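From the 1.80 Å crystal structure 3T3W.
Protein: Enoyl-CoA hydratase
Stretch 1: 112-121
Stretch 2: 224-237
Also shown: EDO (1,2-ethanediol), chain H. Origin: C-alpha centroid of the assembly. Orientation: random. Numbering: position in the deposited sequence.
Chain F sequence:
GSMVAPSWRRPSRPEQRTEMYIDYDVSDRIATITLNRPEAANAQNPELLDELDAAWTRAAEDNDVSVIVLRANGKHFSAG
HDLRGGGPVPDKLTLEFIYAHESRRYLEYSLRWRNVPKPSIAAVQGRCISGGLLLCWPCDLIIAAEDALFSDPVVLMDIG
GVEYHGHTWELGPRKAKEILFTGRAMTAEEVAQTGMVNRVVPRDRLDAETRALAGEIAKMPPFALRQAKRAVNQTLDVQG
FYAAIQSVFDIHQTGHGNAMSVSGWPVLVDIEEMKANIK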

# COMPACT_ATOMS: atom_id res chain seq x y z
N ARG F 112 16.53 9.96 9.52
CA ARG F 112 17.86 9.96 9.00
C ARG F 112 18.71 8.90 9.70
O ARG F 112 19.42 8.14 9.04
N TRP F 113 18.60 8.80 11.02
CA TRP F 113 19.38 7.77 11.75
C TRP F 113 18.96 6.35 11.35
O TRP F 113 19.81 5.45 11.16
N ARG F 114 17.65 6.15 11.24
CA ARG F 114 17.07 4.91 10.79
C ARG F 114 17.72 4.43 9.49
O ARG F 114 17.94 3.21 9.32
N ASN F 115 17.98 5.36 8.58
CA ASN F 115 18.46 5.06 7.24
C ASN F 115 19.98 5.04 7.07
O ASN F 115 20.48 4.75 5.96
N VAL F 116 20.74 5.33 8.13
CA VAL F 116 22.19 5.27 7.99
C VAL F 116 22.58 3.86 7.53
O VAL F 116 22.12 2.89 8.13
N PRO F 117 23.42 3.72 6.48
CA PRO F 117 23.61 2.41 5.85
C PRO F 117 24.67 1.53 6.49
O PRO F 117 25.47 0.91 5.79
N LYS F 118 24.71 1.52 7.83
CA LYS F 118 25.58 0.67 8.63
C LYS F 118 24.72 0.14 9.78
O LYS F 118 23.78 0.81 10.20
N PRO F 119 25.04 -1.06 10.32
CA PRO F 119 24.30 -1.58 11.45
C PRO F 119 24.44 -0.70 12.67
O PRO F 119 25.53 -0.17 12.91
N SER F 120 23.34 -0.54 13.42
CA SER F 120 23.34 0.21 14.67
C SER F 120 22.64 -0.56 15.76
O SER F 120 21.66 -1.29 15.54
N ILE F 121 23.15 -0.38 16.97
CA ILE F 121 22.65 -1.10 18.12
C ILE F 121 22.44 -0.11 19.26
O ILE F 121 23.37 0.63 19.60
N ALA F 224 27.47 -6.04 2.23
CA ALA F 224 26.51 -7.11 2.57
C ALA F 224 25.67 -6.67 3.77
O ALA F 224 24.48 -6.92 3.81
N LEU F 225 26.30 -6.05 4.76
CA LEU F 225 25.56 -5.46 5.92
C LEU F 225 24.60 -4.38 5.48
O LEU F 225 23.46 -4.33 5.93
N ARG F 226 25.09 -3.48 4.62
CA ARG F 226 24.25 -2.39 4.10
C ARG F 226 23.00 -3.00 3.40
O ARG F 226 21.89 -2.54 3.62
N GLN F 227 23.22 -3.99 2.56
CA GLN F 227 22.09 -4.48 1.77
C GLN F 227 21.18 -5.43 2.57
O GLN F 227 19.98 -5.46 2.29
N ALA F 228 21.69 -6.11 3.61
CA ALA F 228 20.82 -6.83 4.56
C ALA F 228 19.92 -5.83 5.27
O ALA F 228 18.71 -6.05 5.43
N LYS F 229 20.52 -4.74 5.72
CA LYS F 229 19.74 -3.67 6.38
C LYS F 229 18.69 -3.12 5.41
O LYS F 229 17.51 -2.95 5.79
N ARG F 230 19.11 -2.85 4.17
CA ARG F 230 18.19 -2.35 3.18
C ARG F 230 17.04 -3.32 2.92
O ARG F 230 15.89 -2.91 2.73
N ALA F 231 17.37 -4.61 2.76
CA ALA F 231 16.34 -5.62 2.54
C ALA F 231 15.20 -5.50 3.55
O ALA F 231 14.00 -5.49 3.20
N VAL F 232 15.56 -5.41 4.83
CA VAL F 232 14.51 -5.33 5.86
C VAL F 232 13.80 -3.97 5.85
O VAL F 232 12.58 -3.89 5.91
N ASN F 233 14.57 -2.90 5.81
CA ASN F 233 14.02 -1.54 5.88
C ASN F 233 13.15 -1.22 4.65
O ASN F 233 12.11 -0.55 4.79
N GLN F 234 13.54 -1.69 3.49
CA GLN F 234 12.75 -1.51 2.28
C GLN F 234 11.47 -2.37 2.32
O GLN F 234 10.41 -1.91 1.90
N THR F 235 11.55 -3.59 2.86
CA THR F 235 10.34 -4.37 3.12
C THR F 235 9.36 -3.56 4.00
O THR F 235 8.19 -3.45 3.68
N LEU F 236 9.86 -2.96 5.08
CA LEU F 236 9.04 -2.10 5.96
C LEU F 236 8.46 -0.89 5.23
O LEU F 236 7.26 -0.58 5.37
N ASP F 237 9.26 -0.26 4.38
CA ASP F 237 8.72 0.87 3.62
C ASP F 237 7.66 0.46 2.55
O ASP F 237 6.66 1.18 2.38

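What holds the helix of stretch 1 against the helix of stretch 2? A salt bridge joins Arg 114 to Asp 237, with NH1 of Arg 114 2.8 Å from OD2 of Asp 237. The CA-to-CB bond of Arg 114 points sideways, yet its chain, with chi1 t, chi2 off its well at -98° and chi3 t, brings the guanidinium onto the other helix. There NH2 of Arg 114 donates to the backbone O of Asn 233 at 3.1 Å, while NH1 also donates to OD1 of neighbouring Asn 115 at 2.9 Å. CB of Asn 233 lies over one face of the guanidinium; Asp 237 (chi1 m) and CB of Leu 236 sit at its edge.

What does the buried Lys 229 bind? Its CA-to-CB bond points toward stretch 1, and with all four chi angles t the extended chain carries its ammonium into the turn after the first helix. NZ of Lys 229 donates to O of Val 116 at 2.7 Å and to O of Lys 118 at 2.9 Å, so backbone carbonyl oxygens accept hydrogen bonds from the charged ammonium while the CA-to-CB bonds of Val 116 and Lys 118 point away.

What do the waters add? Water 1 accepts from NZ of Lys 229 (2.9 Å) and from OG of Ser 120 (2.8 Å), whose chi1 is p, and donates to O of Trp 113 (2.7 Å), tying helix, strand and lysine together. Asn 233, its CA-to-CB bond toward stretch 1 and chi1 m, uses ND2 for two waters: water 2, at 3.1 Å from ND2, lies 2.8 Å from O of Arg 114, and water 3, at 3.0 Å from ND2, donates to OD1 of Asn 115 at 2.7 Å. On the other branch of the amide, O2 of the ethanediol, probably from the crystallisation liquor, makes a weak hydrogen bond to OD1 of Asn 233 at 3.5 Å.

Where does packing take over from polar contact? Around the two prolines, Pro 117 has its CA-to-CB bond toward the helix and sets CB 3.6 Å from NE of Arg 226, over one face of that guanidinium; Arg 226 is extended, with chi1 to chi3 all t. Pro 119 meets Leu 225 in an apolar contact, CG of Pro 119 3.8 Å from CB of Leu 225. In all, the two stretches bury 546 Å² between them.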

# COMPACT_ATOMS: atom_id res chain seq x y z
CB ARG F 112 18.51 11.34 9.18
CG ARG F 112 19.92 11.31 8.69
CD ARG F 112 20.40 12.65 8.25
NE ARG F 112 20.36 13.70 9.24
CZ ARG F 112 19.59 14.79 9.16
NH1 ARG F 112 19.70 15.75 10.06
NH2 ARG F 112 18.70 14.92 8.19
CB TRP F 113 19.22 7.95 13.23
CG TRP F 113 19.58 9.34 13.69
CD1 TRP F 113 20.43 10.26 13.09
CD2 TRP F 113 19.04 10.01 14.86
NE1 TRP F 113 20.45 11.45 13.82
CE2 TRP F 113 19.64 11.34 14.91
CE3 TRP F 113 18.13 9.64 15.85
CZ2 TRP F 113 19.32 12.26 15.90
CZ3 TRP F 113 17.81 10.56 16.84
CH2 TRP F 113 18.41 11.84 16.87
CB ARG F 114 15.55 5.05 10.65
CG ARG F 114 14.79 3.77 10.30
CD ARG F 114 14.49 3.68 8.81
NE ARG F 114 13.53 2.60 8.55
CZ ARG F 114 13.06 2.30 7.33
NH1 ARG F 114 13.50 2.97 6.26
NH2 ARG F 114 12.15 1.32 7.22
CB ASN F 115 17.80 6.01 6.24
CG ASN F 115 16.33 5.72 6.07
OD1 ASN F 115 15.95 4.54 5.88
ND2 ASN F 115 15.48 6.76 6.12
CB VAL F 116 22.91 5.69 9.30
CG1 VAL F 116 24.40 5.27 9.30
CG2 VAL F 116 22.74 7.18 9.55
CB PRO F 117 23.97 2.79 4.42
CG PRO F 117 24.73 4.05 4.59
CD PRO F 117 23.96 4.80 5.64
CB LYS F 118 26.72 1.50 9.24
CG LYS F 118 27.60 2.19 8.22
CD LYS F 118 28.77 2.89 8.87
CE LYS F 118 29.59 3.56 7.78
NZ LYS F 118 30.80 4.27 8.30
CB PRO F 119 24.94 -2.94 11.71
CG PRO F 119 25.43 -3.36 10.36
CD PRO F 119 25.95 -2.07 9.77
CB SER F 120 22.68 1.57 14.50
OG SER F 120 21.32 1.42 14.04
CB ILE F 121 23.66 -2.17 18.60
CG1 ILE F 121 24.09 -3.11 17.47
CG2 ILE F 121 23.08 -2.94 19.78
CD1 ILE F 121 25.30 -4.03 17.77
CB ALA F 224 27.25 -8.38 2.92
CB LEU F 225 26.50 -4.89 7.02
CG LEU F 225 27.38 -5.91 7.75
CD1 LEU F 225 28.45 -5.19 8.60
CD2 LEU F 225 26.55 -6.86 8.61
CB ARG F 226 25.03 -1.55 3.07
CG ARG F 226 24.17 -0.45 2.44
CD ARG F 226 24.97 0.46 1.47
NE ARG F 226 24.10 1.59 1.07
CZ ARG F 226 24.52 2.82 0.78
NH1 ARG F 226 23.62 3.75 0.47
NH2 ARG F 226 25.82 3.12 0.78
CB GLN F 227 22.52 -5.04 0.44
CG GLN F 227 23.16 -3.99 -0.53
CD GLN F 227 22.27 -2.80 -0.87
OE1 GLN F 227 22.09 -1.89 -0.07
NE2 GLN F 227 21.66 -2.83 -2.05
CB ALA F 228 21.62 -7.63 5.61
CB LYS F 229 20.64 -2.55 6.90
CG LYS F 229 19.89 -1.37 7.50
CD LYS F 229 20.89 -0.44 8.19
CE LYS F 229 20.18 0.75 8.83
NZ LYS F 229 20.95 1.29 9.99
CB ARG F 230 18.89 -2.03 1.86
CG ARG F 230 17.97 -1.21 0.94
CD ARG F 230 18.63 -0.85 -0.32
NE ARG F 230 17.81 -0.06 -1.26
CZ ARG F 230 17.50 1.24 -1.17
NH1 ARG F 230 17.77 1.96 -0.11
NH2 ARG F 230 16.86 1.82 -2.16
CB ALA F 231 16.97 -7.04 2.57
CB VAL F 232 15.12 -5.66 7.23
CG1 VAL F 232 14.13 -5.42 8.39
CG2 VAL F 232 15.63 -7.13 7.24
CB ASN F 233 15.10 -0.47 6.08
CG ASN F 233 15.54 -0.36 7.53
OD1 ASN F 233 15.05 -1.09 8.38
ND2 ASN F 233 16.49 0.55 7.83
CB GLN F 234 13.58 -1.82 1.00
CG GLN F 234 12.78 -1.83 -0.27
CD GLN F 234 12.16 -0.47 -0.63
OE1 GLN F 234 12.37 0.54 0.04
NE2 GLN F 234 11.38 -0.46 -1.71
CB THR F 235 10.64 -5.74 3.75
OG1 THR F 235 11.34 -6.55 2.78
CG2 THR F 235 9.34 -6.47 4.13
CB LEU F 236 9.85 -1.65 7.18
CG LEU F 236 10.20 -2.72 8.20
CD1 LEU F 236 11.18 -2.22 9.27
CD2 LEU F 236 8.97 -3.32 8.86
CB ASP F 237 9.89 1.67 3.02
CG ASP F 237 10.60 2.49 4.08
OD1 ASP F 237 9.91 3.02 5.00
OD2 ASP F 237 11.86 2.67 3.99
C1 EDO H . 14.22 -2.00 13.57
O1 EDO H . 15.20 -2.80 12.99
C2 EDO H . 13.21 -1.57 12.55
O2 EDO H . 13.87 -0.68 11.63
O HOH W 1 19.96 2.93 12.17
O HOH W 2 17.08 1.08 10.87
O HOH W 3 17.16 2.15 5.44